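Local coordinates for protein LamCAT (Aquimarina sp., PDB 6JIA) that probably hydrolyses the beta-1,3-glucan laminarin as a glycoside hydrolase family 16 enzyme, holding glucose units in a cleft, at residues Gly94-Phe99 with Gly207-Phe212; Phe99-Asp104 with Ile117-His122. All coordinates share one frame; numbering follows the deposited sequence.

How the contacts relate
Contacts 1 and 2 follow one another along strand 95-103 and share Phe-99, their centres lying about 14 Å apart; the loop closed by contact 1 contains contact 2. Both border the sugar-binding cleft, where the same alpha-D-glucopyranose touches each: contact 1 brings Trp-96 and Ala-98 to its O6, whereas contact 2 supplies the Trp-100 ring and the carboxylates of Asp-118 and Glu-121. A probable hydrogen bond couples the two directly, Trp-96 NE1 lying 3.0 Å from Glu-121 OE2. Trp-209 CZ3 approaches the same Glu-121 OE2 to 3.5 Å, and Pro-97 CD also packs against His-122 O at 3.0 Å.

Contact 1 of 2, residues Gly94-Phe99 with Gly207-Phe212; sequences GSWPAF and GNWPGF. With GLC (alpha-D-glucopyranose), chain B.
Gly-94 and Pro-210 mark the closest backbone approach, with CA atoms 5.7 Å apart, where the start of strand 95-103 passes the loop that follows strand 197-205. No hydrogen bond joins the two segments. The loop instead folds on itself in a helix-like turn, tied by Gly-211 N to Gly-207 O, which presents Trp-209 and Pro-210 to the strand. Gly-207 lies against CZ3 of Trp-96, where a beta carbon would collide with the ring; its backbone angles also call for glycine.

Trp-96 carries the contact. Its CG stands anti to the backbone N (chi1 -178°), directing the indole from the strand toward the loop. Pro-210 lies over one face of this ring near the rim, its CD 3.6 Å from Trp-96 CE3. On the same face, Trp-209 makes an offset edge-to-face pair: its six-membered ring turns an edge toward the five-membered ring of Trp-96, the planes 80° apart and the centroids 5.1 Å apart. CE3 of Trp-209 reaches 3.6 Å from Trp-96 NE1. Trp-209 also pairs edge-to-face with His-130. Trp-96 NE1 is hydrogen-bonded to Glu-121 OE2. Across the plane, on the other side of the indole, glucose O6 contacts Trp-96 NE1 at 3.4 Å and lies equally close to Ala-98 CB. With an alanine here, Pro-210 and the edge of Trp-209 would probably lose their aromatic partner, and Glu-121 the N-H that reaches it.

The adhesion is thus apolar and aromatic, while the one polar atom of the Trp-96 ring serves a carboxylate that itself binds the sugar.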
ATOM      1  N   GLY A  94      11.839  12.141  -1.197  1.00 22.56           N
ATOM      2  CA  GLY A  94      10.469  12.507  -1.567  1.00 21.61           C
ATOM      3  C   GLY A  94       9.584  11.298  -1.858  1.00 22.38           C
ATOM      4  O   GLY A  94       8.383  11.501  -1.961  1.00 23.19           O
ATOM      5  N   SER A  95      10.148  10.112  -2.084  1.00 20.62           N
ATOM      6  CA  SER A  95       9.405   8.959  -2.634  1.00 20.39           C
ATOM      7  C   SER A  95       8.597   8.359  -1.498  1.00 19.09           C
ATOM      8  O   SER A  95       9.123   8.330  -0.379  1.00 18.44           O
ATOM      9  CB  SER A  95      10.309   7.934  -3.260  1.00 22.45           C
ATOM     10  OG  SER A  95      11.260   7.424  -2.336  1.00 23.15           O
ATOM     11  N   TRP A  96       7.438   7.790  -1.803  1.00 20.57           N
ATOM     12  CA  TRP A  96       6.600   7.144  -0.753  1.00 18.93           C
ATOM     13  C   TRP A  96       5.704   6.084  -1.386  1.00 18.17           C
ATOM     14  O   TRP A  96       4.521   6.295  -1.624  1.00 18.65           O
ATOM     15  CB  TRP A  96       5.860   8.230   0.018  1.00 18.76           C
ATOM     16  CG  TRP A  96       5.007   7.711   1.135  1.00 18.17           C
ATOM     17  CD1 TRP A  96       5.052   6.489   1.743  1.00 17.35           C
ATOM     18  CD2 TRP A  96       3.986   8.453   1.794  1.00 18.84           C
ATOM     19  NE1 TRP A  96       4.110   6.413   2.726  1.00 17.51           N
ATOM     20  CE2 TRP A  96       3.435   7.602   2.778  1.00 18.96           C
ATOM     21  CE3 TRP A  96       3.505   9.754   1.659  1.00 19.87           C
ATOM     22  CZ2 TRP A  96       2.420   8.035   3.626  1.00 20.12           C
ATOM     23  CZ3 TRP A  96       2.495  10.166   2.491  1.00 20.09           C
ATOM     24  CH2 TRP A  96       1.948   9.307   3.449  1.00 21.09           C
ATOM     25  N   PRO A  97       6.298   4.945  -1.799  1.00 19.26           N
ATOM     26  CA  PRO A  97       5.523   3.817  -2.329  1.00 20.51           C
ATOM     27  C   PRO A  97       4.797   3.075  -1.202  1.00 18.85           C
ATOM     28  O   PRO A  97       5.310   3.081  -0.045  1.00 17.77           O
ATOM     29  CB  PRO A  97       6.562   2.883  -2.962  1.00 22.92           C
ATOM     30  CG  PRO A  97       7.937   3.422  -2.569  1.00 23.10           C
ATOM     31  CD  PRO A  97       7.741   4.694  -1.789  1.00 21.46           C
ATOM     32  N   ALA A  98       3.642   2.472  -1.522  1.00 19.27           N
ATOM     33  CA  ALA A  98       2.865   1.728  -0.526  1.00 19.28           C
ATOM     34  C   ALA A  98       2.117   0.579  -1.183  1.00 18.84           C
ATOM     35  O   ALA A  98       1.660   0.683  -2.339  1.00 20.71           O
ATOM     36  CB  ALA A  98       1.947   2.673   0.212  1.00 20.82           C
ATOM     37  N   PHE A  99       2.017  -0.488  -0.406  1.00 20.12           N
ATOM     38  CA  PHE A  99       1.194  -1.677  -0.667  1.00 19.18           C
ATOM     39  C   PHE A  99       0.377  -1.892   0.606  1.00 18.66           C
ATOM     40  O   PHE A  99       0.967  -2.158   1.660  1.00 19.08           O
ATOM     41  CB  PHE A  99       2.097  -2.856  -1.035  1.00 19.20           C
ATOM     42  CG  PHE A  99       1.406  -4.197  -1.073  1.00 18.32           C
ATOM     43  CD1 PHE A  99       0.189  -4.352  -1.701  1.00 19.85           C
ATOM     44  CD2 PHE A  99       2.003  -5.322  -0.536  1.00 17.67           C
ATOM     45  CE1 PHE A  99      -0.417  -5.607  -1.821  1.00 20.66           C
ATOM     46  CE2 PHE A  99       1.381  -6.573  -0.623  1.00 19.23           C
ATOM     47  CZ  PHE A  99       0.172  -6.711  -1.251  1.00 19.59           C
ATOM     48  N   GLY A 207       4.833  14.607   1.145  1.00 24.92           N
ATOM     49  CA  GLY A 207       3.805  14.398   2.175  1.00 24.40           C
ATOM     50  C   GLY A 207       4.368  14.481   3.570  1.00 24.08           C
ATOM     51  O   GLY A 207       5.566  14.597   3.704  1.00 22.13           O
ATOM     52  N   ASN A 208       3.495  14.422   4.581  1.00 26.08           N
ATOM     53  CA  ASN A 208       3.865  14.760   5.978  1.00 25.16           C
ATOM     54  C   ASN A 208       5.019  13.839   6.423  1.00 28.58           C
ATOM     55  O   ASN A 208       6.018  14.335   6.967  1.00 26.41           O
ATOM     56  CB  ASN A 208       2.641  14.690   6.871  1.00 26.23           C
ATOM     57  CG  ASN A 208       1.635  15.780   6.553  1.00 28.38           C
ATOM     58  OD1 ASN A 208       1.988  16.877   6.097  1.00 23.98           O
ATOM     59  ND2 ASN A 208       0.372  15.430   6.704  1.00 21.77           N
ATOM     60  N   TRP A 209       4.956  12.559   6.086  1.00 24.14           N
ATOM     61  CA  TRP A 209       5.962  11.571   6.529  1.00 24.82           C
ATOM     62  C   TRP A 209       7.265  11.670   5.743  1.00 24.21           C
ATOM     63  O   TRP A 209       8.308  11.917   6.359  1.00 23.85           O
ATOM     64  CB  TRP A 209       5.343  10.184   6.598  1.00 25.64           C
ATOM     65  CG  TRP A 209       6.297   9.136   7.047  1.00 28.54           C
ATOM     66  CD1 TRP A 209       7.445   9.287   7.758  1.00 27.22           C
ATOM     67  CD2 TRP A 209       6.175   7.739   6.758  1.00 27.56           C
ATOM     68  NE1 TRP A 209       8.046   8.083   7.931  1.00 27.57           N
ATOM     69  CE2 TRP A 209       7.295   7.110   7.329  1.00 29.48           C
ATOM     70  CE3 TRP A 209       5.228   6.975   6.082  1.00 27.99           C
ATOM     71  CZ2 TRP A 209       7.499   5.734   7.231  1.00 29.49           C
ATOM     72  CZ3 TRP A 209       5.429   5.622   5.970  1.00 27.02           C
ATOM     73  CH2 TRP A 209       6.549   5.012   6.546  1.00 28.07           C
ATOM     74  N   PRO A 210       7.313  11.508   4.405  1.00 23.40           N
ATOM     75  CA  PRO A 210       8.603  11.585   3.716  1.00 24.16           C
ATOM     76  C   PRO A 210       9.189  13.002   3.698  1.00 23.14           C
ATOM     77  O   PRO A 210      10.416  13.172   3.525  1.00 22.27           O
ATOM     78  CB  PRO A 210       8.262  11.131   2.288  1.00 25.24           C
ATOM     79  CG  PRO A 210       6.783  11.437   2.112  1.00 23.99           C
ATOM     80  CD  PRO A 210       6.187  11.230   3.486  1.00 23.28           C
ATOM     81  N   GLY A 211       8.317  14.001   3.837  1.00 22.84           N
ATOM     82  CA  GLY A 211       8.738  15.405   3.728  1.00 23.07           C
ATOM     83  C   GLY A 211       8.609  15.963   2.328  1.00 23.17           C
ATOM     84  O   GLY A 211       8.032  15.306   1.430  1.00 26.90           O
ATOM     85  N   PHE A 212       9.131  17.172   2.132  1.00 24.91           N
ATOM     86  CA  PHE A 212       8.927  17.985   0.909  1.00 26.99           C
ATOM     87  C   PHE A 212      10.271  18.369   0.294  1.00 25.29           C
ATOM     88  O   PHE A 212      10.301  19.230  -0.582  1.00 26.87           O
ATOM     89  CB  PHE A 212       8.039  19.204   1.218  1.00 27.47           C
ATOM     90  CG  PHE A 212       6.751  18.813   1.917  1.00 26.59           C
ATOM     91  CD1 PHE A 212       5.636  18.434   1.184  1.00 26.66           C
ATOM     92  CD2 PHE A 212       6.652  18.841   3.306  1.00 26.25           C
ATOM     93  CE1 PHE A 212       4.469  18.041   1.829  1.00 25.47           C
ATOM     94  CE2 PHE A 212       5.484  18.450   3.948  1.00 26.72           C
ATOM     95  CZ  PHE A 212       4.392  18.054   3.203  1.00 27.70           C
TER
HETATM   96  C1  GLC B   1      -1.394   4.690   5.617  1.00 23.08           C
HETATM   97  C2  GLC B   1      -1.817   6.145   5.738  1.00 24.47           C
HETATM   98  C3  GLC B   1      -2.474   6.655   4.498  1.00 23.61           C
HETATM   99  C4  GLC B   1      -1.560   6.467   3.327  1.00 21.62           C
HETATM  100  C5  GLC B   1      -1.273   4.926   3.177  1.00 20.80           C
HETATM  101  C6  GLC B   1      -0.267   4.607   2.050  1.00 21.49           C
HETATM  102  O1  GLC B   1      -2.512   3.799   5.655  1.00 24.61           O
HETATM  103  O2  GLC B   1      -2.543   6.278   6.917  1.00 19.87           O
HETATM  104  O3  GLC B   1      -2.772   8.049   4.678  1.00 20.22           O
HETATM  105  O4  GLC B   1      -2.099   7.054   2.156  1.00 20.66           O
HETATM  106  O5  GLC B   1      -0.602   4.555   4.424  1.00 21.78           O
HETATM  107  O6  GLC B   1       0.975   5.309   2.213  1.00 22.78           O

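Contact 2 of 2, residues Phe99-Asp104 with Ile117-His122. With GLC (alpha-D-glucopyranose), chain B.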
ATOM      1  N   PHE A  99       2.017  -0.488  -0.406  1.00 20.12           N
ATOM      2  CA  PHE A  99       1.194  -1.677  -0.667  1.00 19.18           C
ATOM      3  C   PHE A  99       0.377  -1.892   0.606  1.00 18.66           C
ATOM      4  O   PHE A  99       0.967  -2.158   1.660  1.00 19.08           O
ATOM      5  CB  PHE A  99       2.097  -2.856  -1.035  1.00 19.20           C
ATOM      6  CG  PHE A  99       1.406  -4.197  -1.073  1.00 18.32           C
ATOM      7  CD1 PHE A  99       0.189  -4.352  -1.701  1.00 19.85           C
ATOM      8  CD2 PHE A  99       2.003  -5.322  -0.536  1.00 17.67           C
ATOM      9  CE1 PHE A  99      -0.417  -5.607  -1.821  1.00 20.66           C
ATOM     10  CE2 PHE A  99       1.381  -6.573  -0.623  1.00 19.23           C
ATOM     11  CZ  PHE A  99       0.172  -6.711  -1.251  1.00 19.59           C
ATOM     12  N   TRP A 100      -0.931  -1.685   0.523  1.00 19.02           N
ATOM     13  CA  TRP A 100      -1.790  -1.544   1.717  1.00 19.75           C
ATOM     14  C   TRP A 100      -3.232  -1.940   1.437  1.00 20.07           C
ATOM     15  O   TRP A 100      -3.594  -2.350   0.305  1.00 17.39           O
ATOM     16  CB  TRP A 100      -1.682  -0.130   2.271  1.00 20.98           C
ATOM     17  CG  TRP A 100      -2.013   1.003   1.351  1.00 19.73           C
ATOM     18  CD1 TRP A 100      -1.404   1.358   0.171  1.00 19.85           C
ATOM     19  CD2 TRP A 100      -2.949   2.049   1.639  1.00 18.79           C
ATOM     20  NE1 TRP A 100      -1.930   2.522  -0.308  1.00 16.75           N
ATOM     21  CE2 TRP A 100      -2.850   2.994   0.590  1.00 19.22           C
ATOM     22  CE3 TRP A 100      -3.782   2.325   2.719  1.00 20.61           C
ATOM     23  CZ2 TRP A 100      -3.611   4.170   0.582  1.00 20.42           C
ATOM     24  CZ3 TRP A 100      -4.557   3.469   2.691  1.00 21.04           C
ATOM     25  CH2 TRP A 100      -4.464   4.376   1.640  1.00 19.30           C
ATOM     26  N   MET A 101      -4.009  -1.860   2.486  1.00 19.77           N
ATOM     27  CA  MET A 101      -5.415  -2.300   2.492  1.00 18.92           C
ATOM     28  C   MET A 101      -6.237  -1.298   3.302  1.00 17.00           C
ATOM     29  O   MET A 101      -5.696  -0.746   4.236  1.00 17.91           O
ATOM     30  CB  MET A 101      -5.484  -3.694   3.113  1.00 18.04           C
ATOM     31  CG  MET A 101      -4.630  -4.740   2.401  1.00 18.48           C
ATOM     32  SD  MET A 101      -5.055  -6.419   3.074  1.00 20.05           S
ATOM     33  CE  MET A 101      -6.513  -6.738   2.098  1.00 20.85           C
ATOM     34  N   LEU A 102      -7.500  -1.136   2.939  1.00 19.60           N
ATOM     35  CA  LEU A 102      -8.532  -0.309   3.615  1.00 18.90           C
ATOM     36  C   LEU A 102      -9.788  -1.162   3.808  1.00 18.23           C
ATOM     37  O   LEU A 102     -10.152  -1.931   2.896  1.00 18.66           O
ATOM     38  CB  LEU A 102      -8.852   0.914   2.763  1.00 19.42           C
ATOM     39  CG  LEU A 102      -7.857   2.070   2.811  1.00 19.09           C
ATOM     40  CD1 LEU A 102      -8.239   3.122   1.737  1.00 19.53           C
ATOM     41  CD2 LEU A 102      -7.819   2.699   4.200  1.00 19.23           C
ATOM     42  N   GLY A 103     -10.503  -0.921   4.894  1.00 20.46           N
ATOM     43  CA  GLY A 103     -11.835  -1.499   5.108  1.00 21.90           C
ATOM     44  C   GLY A 103     -12.788  -1.064   3.997  1.00 22.92           C
ATOM     45  O   GLY A 103     -12.851   0.131   3.699  1.00 21.51           O
ATOM     46  N   ASP A 104     -13.511  -2.023   3.426  1.00 23.99           N
ATOM     47  CA  ASP A 104     -14.653  -1.828   2.497  1.00 24.33           C
ATOM     48  C   ASP A 104     -15.606  -0.745   3.018  1.00 22.78           C
ATOM     49  O   ASP A 104     -16.200  -0.040   2.178  1.00 26.92           O
ATOM     50  CB  ASP A 104     -15.492  -3.098   2.379  1.00 29.91           C
ATOM     51  CG  ASP A 104     -14.936  -4.042   1.354  1.00 33.06           C
ATOM     52  OD1 ASP A 104     -13.890  -3.690   0.771  1.00 39.12           O
ATOM     53  OD2 ASP A 104     -15.560  -5.101   1.145  1.00 37.68           O
ATOM     54  N   ILE A 117      -4.377  -1.557   6.855  1.00 17.41           N
ATOM     55  CA  ILE A 117      -3.214  -2.455   7.037  1.00 18.23           C
ATOM     56  C   ILE A 117      -2.205  -2.079   5.966  1.00 19.35           C
ATOM     57  O   ILE A 117      -2.482  -2.395   4.796  1.00 21.06           O
ATOM     58  CB  ILE A 117      -3.583  -3.938   6.897  1.00 19.48           C
ATOM     59  CG1 ILE A 117      -4.853  -4.303   7.680  1.00 19.96           C
ATOM     60  CG2 ILE A 117      -2.380  -4.778   7.324  1.00 19.73           C
ATOM     61  CD1 ILE A 117      -5.343  -5.717   7.350  1.00 19.20           C
ATOM     62  N   ASP A 118      -1.127  -1.396   6.345  1.00 18.43           N
ATOM     63  CA  ASP A 118      -0.005  -1.149   5.421  1.00 19.31           C
ATOM     64  C   ASP A 118       0.903  -2.378   5.412  1.00 17.77           C
ATOM     65  O   ASP A 118       1.541  -2.670   6.425  1.00 18.67           O
ATOM     66  CB  ASP A 118       0.790   0.100   5.789  1.00 22.56           C
ATOM     67  CG  ASP A 118      -0.006   1.372   5.520  1.00 30.06           C
ATOM     68  OD1 ASP A 118      -0.747   1.741   6.409  1.00 26.11           O
ATOM     69  OD2 ASP A 118       0.150   1.979   4.382  1.00 35.42           O
ATOM     70  N   ILE A 119       0.930  -3.095   4.305  1.00 16.08           N
ATOM     71  CA  ILE A 119       1.770  -4.308   4.173  1.00 17.30           C
ATOM     72  C   ILE A 119       3.218  -3.917   3.900  1.00 17.39           C
ATOM     73  O   ILE A 119       4.152  -4.571   4.438  1.00 17.21           O
ATOM     74  CB  ILE A 119       1.190  -5.232   3.099  1.00 18.85           C
ATOM     75  CG1 ILE A 119      -0.257  -5.634   3.422  1.00 19.70           C
ATOM     76  CG2 ILE A 119       2.130  -6.426   2.965  1.00 17.21           C
ATOM     77  CD1 ILE A 119      -1.007  -6.249   2.267  1.00 18.92           C
ATOM     78  N   MET A 120       3.409  -2.858   3.136  1.00 17.42           N
ATOM     79  CA  MET A 120       4.749  -2.299   2.856  1.00 20.01           C
ATOM     80  C   MET A 120       4.557  -0.811   2.671  1.00 18.72           C
ATOM     81  O   MET A 120       3.696  -0.427   1.842  1.00 18.94           O
ATOM     82  CB  MET A 120       5.396  -2.850   1.575  1.00 19.57           C
ATOM     83  CG  MET A 120       6.789  -2.407   1.325  1.00 20.82           C
ATOM     84  SD  MET A 120       6.954  -0.733   0.634  1.00 21.39           S
ATOM     85  CE  MET A 120       6.002  -0.843  -0.867  1.00 22.72           C
ATOM     86  N   GLU A 121       5.356  -0.045   3.399  1.00 18.20           N
ATOM     87  CA  GLU A 121       5.645   1.356   3.048  1.00 18.69           C
ATOM     88  C   GLU A 121       7.141   1.604   3.109  1.00 18.15           C
ATOM     89  O   GLU A 121       7.831   1.038   3.937  1.00 17.98           O
ATOM     90  CB  GLU A 121       4.945   2.339   3.978  1.00 19.95           C
ATOM     91  CG  GLU A 121       3.449   2.324   3.830  1.00 22.78           C
ATOM     92  CD  GLU A 121       2.796   3.304   4.774  1.00 25.80           C
ATOM     93  OE1 GLU A 121       2.676   2.939   6.011  1.00 29.41           O
ATOM     94  OE2 GLU A 121       2.591   4.456   4.328  1.00 25.19           O
ATOM     95  N   HIS A 122       7.588   2.529   2.291  1.00 18.71           N
ATOM     96  CA  HIS A 122       8.987   2.991   2.305  1.00 17.67           C
ATOM     97  C   HIS A 122       8.961   4.479   2.013  1.00 19.57           C
ATOM     98  O   HIS A 122       8.076   4.894   1.226  1.00 18.15           O
ATOM     99  CB  HIS A 122       9.796   2.216   1.262  1.00 19.05           C
ATOM    100  CG  HIS A 122      11.212   2.659   1.157  1.00 19.12           C
ATOM    101  ND1 HIS A 122      11.626   3.581   0.224  1.00 20.90           N
ATOM    102  CD2 HIS A 122      12.298   2.346   1.884  1.00 18.95           C
ATOM    103  CE1 HIS A 122      12.928   3.814   0.376  1.00 19.04           C
ATOM    104  NE2 HIS A 122      13.368   3.071   1.387  1.00 18.88           N
TER
HETATM  105  C1  GLC B   1      -1.394   4.690   5.617  1.00 23.08           C
HETATM  106  C2  GLC B   1      -1.817   6.145   5.738  1.00 24.47           C
HETATM  107  C3  GLC B   1      -2.474   6.655   4.498  1.00 23.61           C
HETATM  108  C4  GLC B   1      -1.560   6.467   3.327  1.00 21.62           C
HETATM  109  C5  GLC B   1      -1.273   4.926   3.177  1.00 20.80           C
HETATM  110  C6  GLC B   1      -0.267   4.607   2.050  1.00 21.49           C
HETATM  111  O1  GLC B   1      -2.512   3.799   5.655  1.00 24.61           O
HETATM  112  O2  GLC B   1      -2.543   6.278   6.917  1.00 19.87           O
HETATM  113  O3  GLC B   1      -2.772   8.049   4.678  1.00 20.22           O
HETATM  114  O4  GLC B   1      -2.099   7.054   2.156  1.00 20.66           O
HETATM  115  O5  GLC B   1      -0.602   4.555   4.424  1.00 21.78           O
HETATM  116  O6  GLC B   1       0.975   5.309   2.213  1.00 22.78           O
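Phe-99 pairs with a corner of the chain at Ile-119 and Met-120, both of which donate to its carbonyl. Phe-99 O accepts a bond from Met-120 N at 2.9 Å and a weak, bent one from Ile-119 N; Phe-99 N answers with an almost straight bond (173°) to Met-120 O. This is a classic beta bulge. Beyond it the antiparallel pairing resumes, with Trp-100 opposite Asp-118 as a non-hydrogen-bonded pair and Met-101 opposite Ile-117 as a hydrogen-bonded one.

The tight side is the apolar face. Ile-119 CD1 sits over the Phe-99 ring, 4.0 Å from its centroid, while CG2 of the same isoleucine touches Phe-99 CE2 at 3.7 Å. Met-101 CG meets Ile-119 CD1 from the neighbouring position, and residues of strands 81-88 and 158-164, among them Val-83 and Ile-162, cover this layer.

The cleft face is looser between the segments. Trp-100 CB lies 3.5 Å from Asp-118 OD2, ring and carboxylate planes 6° apart, but the indole, with CG held between the backbone N and the carbonyl carbon (chi1 57°), runs away from the pairing strand, and glucose covers it. The sugar lies over one ring face, its C6 3.4 Å from Trp-100 CE2, while Asn-202 bonds to the indole N-H. Glucose O1 donates to Asp-118 OD1 and O6 to Glu-121 OE2, each at 2.8 Å.

A bulged strand whose D-x-x-E carboxylates stand beside an aromatic sugar platform is consistent with the D-x-x-E half of the E-x-D-x-x-E signature of family 16 laminarinases, set on the cleft-lining sheet of a beta-sandwich jelly roll.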